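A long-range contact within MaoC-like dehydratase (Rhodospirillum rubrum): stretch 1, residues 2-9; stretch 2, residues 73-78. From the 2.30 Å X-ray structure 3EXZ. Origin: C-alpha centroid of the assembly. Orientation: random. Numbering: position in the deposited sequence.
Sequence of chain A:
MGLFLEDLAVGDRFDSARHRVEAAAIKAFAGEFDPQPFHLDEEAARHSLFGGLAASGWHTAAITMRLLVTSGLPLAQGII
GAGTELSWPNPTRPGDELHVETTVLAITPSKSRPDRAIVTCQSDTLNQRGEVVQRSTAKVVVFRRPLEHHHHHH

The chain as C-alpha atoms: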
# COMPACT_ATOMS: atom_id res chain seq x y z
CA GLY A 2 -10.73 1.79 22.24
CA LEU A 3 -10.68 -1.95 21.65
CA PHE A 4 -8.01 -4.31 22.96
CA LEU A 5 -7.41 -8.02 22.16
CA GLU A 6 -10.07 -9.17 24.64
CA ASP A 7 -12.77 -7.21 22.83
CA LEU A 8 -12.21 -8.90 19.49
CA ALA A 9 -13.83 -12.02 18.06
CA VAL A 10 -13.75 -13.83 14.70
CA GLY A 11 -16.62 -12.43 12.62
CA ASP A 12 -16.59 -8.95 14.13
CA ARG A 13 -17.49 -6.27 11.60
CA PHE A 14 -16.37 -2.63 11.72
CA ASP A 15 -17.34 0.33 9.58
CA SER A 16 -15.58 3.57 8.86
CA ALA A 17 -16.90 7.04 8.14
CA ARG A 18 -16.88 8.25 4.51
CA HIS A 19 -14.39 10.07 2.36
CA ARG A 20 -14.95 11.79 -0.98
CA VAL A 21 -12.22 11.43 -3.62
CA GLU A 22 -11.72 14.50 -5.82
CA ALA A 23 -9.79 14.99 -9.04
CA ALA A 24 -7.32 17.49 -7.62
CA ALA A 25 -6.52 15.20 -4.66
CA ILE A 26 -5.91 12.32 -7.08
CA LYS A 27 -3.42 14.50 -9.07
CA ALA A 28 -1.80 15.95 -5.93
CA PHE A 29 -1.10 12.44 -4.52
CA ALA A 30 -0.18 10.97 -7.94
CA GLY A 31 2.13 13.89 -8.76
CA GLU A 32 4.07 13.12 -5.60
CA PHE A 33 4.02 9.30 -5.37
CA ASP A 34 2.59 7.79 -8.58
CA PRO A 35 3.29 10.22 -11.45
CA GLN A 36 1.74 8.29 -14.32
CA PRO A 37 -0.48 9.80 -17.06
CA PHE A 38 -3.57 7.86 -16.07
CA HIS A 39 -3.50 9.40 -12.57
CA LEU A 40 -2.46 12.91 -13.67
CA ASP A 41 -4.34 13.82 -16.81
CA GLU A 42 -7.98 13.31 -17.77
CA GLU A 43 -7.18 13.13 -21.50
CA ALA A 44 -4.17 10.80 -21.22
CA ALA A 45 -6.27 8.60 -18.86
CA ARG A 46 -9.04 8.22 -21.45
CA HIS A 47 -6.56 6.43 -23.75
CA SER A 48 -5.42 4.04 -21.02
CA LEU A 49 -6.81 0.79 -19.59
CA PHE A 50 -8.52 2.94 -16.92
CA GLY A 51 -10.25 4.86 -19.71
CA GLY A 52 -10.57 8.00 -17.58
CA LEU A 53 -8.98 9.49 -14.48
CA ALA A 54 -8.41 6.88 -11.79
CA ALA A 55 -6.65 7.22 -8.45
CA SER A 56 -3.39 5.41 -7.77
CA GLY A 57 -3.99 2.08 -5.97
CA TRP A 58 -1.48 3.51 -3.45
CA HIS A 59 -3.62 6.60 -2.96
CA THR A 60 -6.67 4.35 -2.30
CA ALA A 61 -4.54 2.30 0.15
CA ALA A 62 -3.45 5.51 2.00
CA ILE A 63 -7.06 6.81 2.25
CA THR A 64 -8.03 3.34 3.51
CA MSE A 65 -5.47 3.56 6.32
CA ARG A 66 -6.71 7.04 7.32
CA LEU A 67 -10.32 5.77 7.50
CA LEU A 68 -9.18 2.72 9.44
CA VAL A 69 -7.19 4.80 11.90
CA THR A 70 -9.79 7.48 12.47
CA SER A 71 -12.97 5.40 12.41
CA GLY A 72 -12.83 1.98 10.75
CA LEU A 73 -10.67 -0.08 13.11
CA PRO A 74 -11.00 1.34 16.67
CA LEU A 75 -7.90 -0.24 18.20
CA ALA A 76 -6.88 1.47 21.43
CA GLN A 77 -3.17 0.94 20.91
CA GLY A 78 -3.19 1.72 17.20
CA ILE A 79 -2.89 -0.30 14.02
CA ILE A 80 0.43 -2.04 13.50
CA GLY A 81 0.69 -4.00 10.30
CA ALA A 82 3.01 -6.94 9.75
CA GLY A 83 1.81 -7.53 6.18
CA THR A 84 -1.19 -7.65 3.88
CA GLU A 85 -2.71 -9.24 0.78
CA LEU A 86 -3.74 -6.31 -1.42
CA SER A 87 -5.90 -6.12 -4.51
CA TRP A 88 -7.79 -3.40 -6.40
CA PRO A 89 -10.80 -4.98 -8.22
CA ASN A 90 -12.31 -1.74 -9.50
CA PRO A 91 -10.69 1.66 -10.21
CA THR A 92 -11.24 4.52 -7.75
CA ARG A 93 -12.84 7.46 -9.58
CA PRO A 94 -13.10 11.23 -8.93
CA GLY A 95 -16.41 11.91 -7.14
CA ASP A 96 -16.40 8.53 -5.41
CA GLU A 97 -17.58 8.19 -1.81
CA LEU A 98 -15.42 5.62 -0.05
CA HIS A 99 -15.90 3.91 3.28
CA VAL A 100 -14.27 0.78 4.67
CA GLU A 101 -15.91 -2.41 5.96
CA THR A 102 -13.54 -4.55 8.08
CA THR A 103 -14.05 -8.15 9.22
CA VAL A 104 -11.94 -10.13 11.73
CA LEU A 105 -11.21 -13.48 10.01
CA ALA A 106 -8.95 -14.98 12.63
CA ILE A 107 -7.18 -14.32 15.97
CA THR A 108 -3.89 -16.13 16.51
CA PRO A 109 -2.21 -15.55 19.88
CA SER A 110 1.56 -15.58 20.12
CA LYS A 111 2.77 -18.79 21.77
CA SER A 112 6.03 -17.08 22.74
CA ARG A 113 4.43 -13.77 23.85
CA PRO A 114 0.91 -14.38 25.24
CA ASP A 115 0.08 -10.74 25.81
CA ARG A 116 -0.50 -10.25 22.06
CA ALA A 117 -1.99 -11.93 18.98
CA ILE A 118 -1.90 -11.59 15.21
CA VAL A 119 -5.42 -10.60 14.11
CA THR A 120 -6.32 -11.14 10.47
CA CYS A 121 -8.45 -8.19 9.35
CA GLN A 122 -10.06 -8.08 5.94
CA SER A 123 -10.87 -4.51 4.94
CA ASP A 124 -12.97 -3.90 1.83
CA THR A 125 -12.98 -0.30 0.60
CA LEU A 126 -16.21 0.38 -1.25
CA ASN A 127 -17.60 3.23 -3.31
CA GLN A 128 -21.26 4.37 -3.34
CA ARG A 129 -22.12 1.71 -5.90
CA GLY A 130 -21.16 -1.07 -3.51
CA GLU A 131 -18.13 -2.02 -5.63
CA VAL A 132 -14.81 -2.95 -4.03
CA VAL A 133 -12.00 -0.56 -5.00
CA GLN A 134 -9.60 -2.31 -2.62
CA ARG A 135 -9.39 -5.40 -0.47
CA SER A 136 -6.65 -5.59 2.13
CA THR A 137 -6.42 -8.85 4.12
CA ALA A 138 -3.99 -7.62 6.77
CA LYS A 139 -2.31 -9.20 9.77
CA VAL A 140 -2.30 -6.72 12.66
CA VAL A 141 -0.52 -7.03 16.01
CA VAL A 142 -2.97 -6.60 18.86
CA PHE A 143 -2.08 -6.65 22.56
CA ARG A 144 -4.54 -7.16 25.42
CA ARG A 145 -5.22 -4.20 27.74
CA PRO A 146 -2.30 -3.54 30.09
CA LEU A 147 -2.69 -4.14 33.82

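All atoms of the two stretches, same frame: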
# COMPACT_ATOMS: atom_id res chain seq x y z
N GLY A 2 -12.06 2.31 21.82
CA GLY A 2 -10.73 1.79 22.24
C GLY A 2 -10.76 0.31 22.55
O GLY A 2 -10.87 -0.10 23.70
N LEU A 3 -10.67 -0.50 21.50
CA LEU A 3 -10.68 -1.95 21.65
C LEU A 3 -9.30 -2.54 21.91
O LEU A 3 -8.29 -2.04 21.40
CB LEU A 3 -11.26 -2.59 20.39
CG LEU A 3 -12.80 -2.72 20.32
CD1 LEU A 3 -13.45 -1.47 20.89
CD2 LEU A 3 -13.24 -2.97 18.89
N PHE A 4 -9.25 -3.58 22.73
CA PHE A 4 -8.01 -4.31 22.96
C PHE A 4 -8.30 -5.76 22.50
O PHE A 4 -9.42 -6.07 22.07
CB PHE A 4 -7.59 -4.31 24.43
CG PHE A 4 -7.26 -2.95 24.97
CD1 PHE A 4 -5.96 -2.47 24.93
CD2 PHE A 4 -8.25 -2.18 25.57
CE1 PHE A 4 -5.64 -1.22 25.48
CE2 PHE A 4 -7.95 -0.93 26.12
CZ PHE A 4 -6.64 -0.46 26.09
N LEU A 5 -7.30 -6.62 22.58
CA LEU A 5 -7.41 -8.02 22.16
C LEU A 5 -8.64 -8.73 22.72
O LEU A 5 -9.32 -9.47 22.00
CB LEU A 5 -6.15 -8.79 22.59
CG LEU A 5 -5.61 -9.92 21.70
CD1 LEU A 5 -4.70 -10.83 22.53
CD2 LEU A 5 -6.75 -10.71 21.09
N GLU A 6 -8.94 -8.51 24.00
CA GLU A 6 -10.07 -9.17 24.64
C GLU A 6 -11.41 -8.84 24.02
O GLU A 6 -12.34 -9.65 24.06
CB GLU A 6 -10.14 -8.81 26.14
CG GLU A 6 -8.96 -9.28 26.98
CD GLU A 6 -7.80 -8.29 27.00
OE1 GLU A 6 -7.73 -7.42 26.11
OE2 GLU A 6 -6.95 -8.39 27.92
N ASP A 7 -11.51 -7.66 23.42
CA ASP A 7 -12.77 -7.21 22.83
C ASP A 7 -13.05 -7.75 21.44
O ASP A 7 -14.16 -7.58 20.92
CB ASP A 7 -12.79 -5.68 22.78
CG ASP A 7 -12.55 -5.03 24.13
OD1 ASP A 7 -13.45 -5.14 25.00
OD2 ASP A 7 -11.47 -4.42 24.33
N LEU A 8 -12.07 -8.41 20.85
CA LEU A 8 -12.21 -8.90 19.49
C LEU A 8 -12.64 -10.35 19.36
O LEU A 8 -12.28 -11.18 20.19
CB LEU A 8 -10.87 -8.72 18.76
CG LEU A 8 -10.28 -7.30 18.69
CD1 LEU A 8 -8.91 -7.32 17.99
CD2 LEU A 8 -11.24 -6.40 17.94
N ALA A 9 -13.43 -10.65 18.33
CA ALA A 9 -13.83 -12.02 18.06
C ALA A 9 -14.00 -12.25 16.55
O ALA A 9 -14.45 -11.37 15.83
CB ALA A 9 -15.13 -12.39 18.77
N LEU A 73 -11.20 0.94 12.23
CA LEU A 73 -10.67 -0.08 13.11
C LEU A 73 -10.25 0.68 14.37
O LEU A 73 -9.17 1.30 14.45
CB LEU A 73 -9.47 -0.81 12.47
CG LEU A 73 -9.42 -2.35 12.59
CD1 LEU A 73 -7.99 -2.81 12.34
CD2 LEU A 73 -9.88 -2.81 13.96
N PRO A 74 -11.13 0.67 15.38
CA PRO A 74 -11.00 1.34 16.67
C PRO A 74 -10.05 0.76 17.71
O PRO A 74 -10.40 0.71 18.88
CB PRO A 74 -12.42 1.39 17.21
CG PRO A 74 -13.30 0.88 16.07
CD PRO A 74 -12.41 -0.06 15.33
N LEU A 75 -8.87 0.34 17.28
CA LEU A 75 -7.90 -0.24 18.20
C LEU A 75 -7.32 0.80 19.14
O LEU A 75 -6.82 1.83 18.70
CB LEU A 75 -6.79 -0.93 17.40
CG LEU A 75 -6.86 -2.44 17.09
CD1 LEU A 75 -8.28 -2.99 17.19
CD2 LEU A 75 -6.28 -2.66 15.70
N ALA A 76 -7.37 0.52 20.44
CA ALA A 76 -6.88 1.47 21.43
C ALA A 76 -5.40 1.78 21.34
O ALA A 76 -4.98 2.92 21.54
CB ALA A 76 -7.23 0.99 22.85
N GLN A 77 -4.61 0.76 21.02
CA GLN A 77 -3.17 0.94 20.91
C GLN A 77 -2.66 1.16 19.48
O GLN A 77 -1.46 1.07 19.22
CB GLN A 77 -2.44 -0.22 21.59
CG GLN A 77 -2.79 -0.37 23.07
CD GLN A 77 -1.97 -1.44 23.75
OE1 GLN A 77 -2.01 -2.61 23.36
NE2 GLN A 77 -1.20 -1.05 24.76
N GLY A 78 -3.59 1.44 18.57
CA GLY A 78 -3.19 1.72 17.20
C GLY A 78 -3.21 0.54 16.27
O GLY A 78 -3.49 -0.58 16.69
O HOH W 1 -5.52 -1.98 20.96

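Two backbone hydrogen bonds, both made by Leu 3, fasten the N-terminal stretch to residues 73-78. Leu 3 N donates to Pro 74 O (2.9 Å) and Leu 3 O accepts from Ala 76 N (2.9 Å); both are almost linear, and together they form a single beta bridge between Leu 3 and Leu 75. Proline, with no amide hydrogen, still offers its carbonyl. Gly 2 CA adds a CA-H...O contact to the same Pro 74 O (3.5 Å).

Water 1 extends this link: it donates to Leu 3 O (2.8 Å) and accepts from Gln 77 N (2.9 Å), so the Leu 3 carbonyl serves two consecutive residues of the type I turn from Leu 75 to Gly 78. That turn is closed by Gly 78 N to Leu 75 O (3.3 Å); the positive phi of Gly 78 suits glycine.

Apolar packing flanks the bridge. The CA-to-CB bond of Ala 76 points toward stretch 1, and its methyl lies over one face of the Phe 4 ring, with CB 3.8 Å from the centroid in a CH-pi contact. The small Ala 76 CB lies 3.6 Å from Gly 2 C, where the glycine has no side chain to crowd it. Gln 77 CG approaches Phe 4 CE1 obliquely (3.8 Å), contributing aliphatic surface. The CA-to-CB bond of Leu 75 points away, yet its end turns back, bringing CD1 to 4.4 Å from both Leu 3 CB and Leu 8 CD1.

Within stretch 1, Phe 4 N donates to Asp 7 OD2 (2.9 Å) and Asp 7 N to Phe 4 O (3.0 Å), tying Phe 4 to the short 3-10 segment, residues 5-7, that leads to Leu 8. The contact buries 344 Å² in all, with Leu 3 and Ala 76 the most covered residues of their stretches.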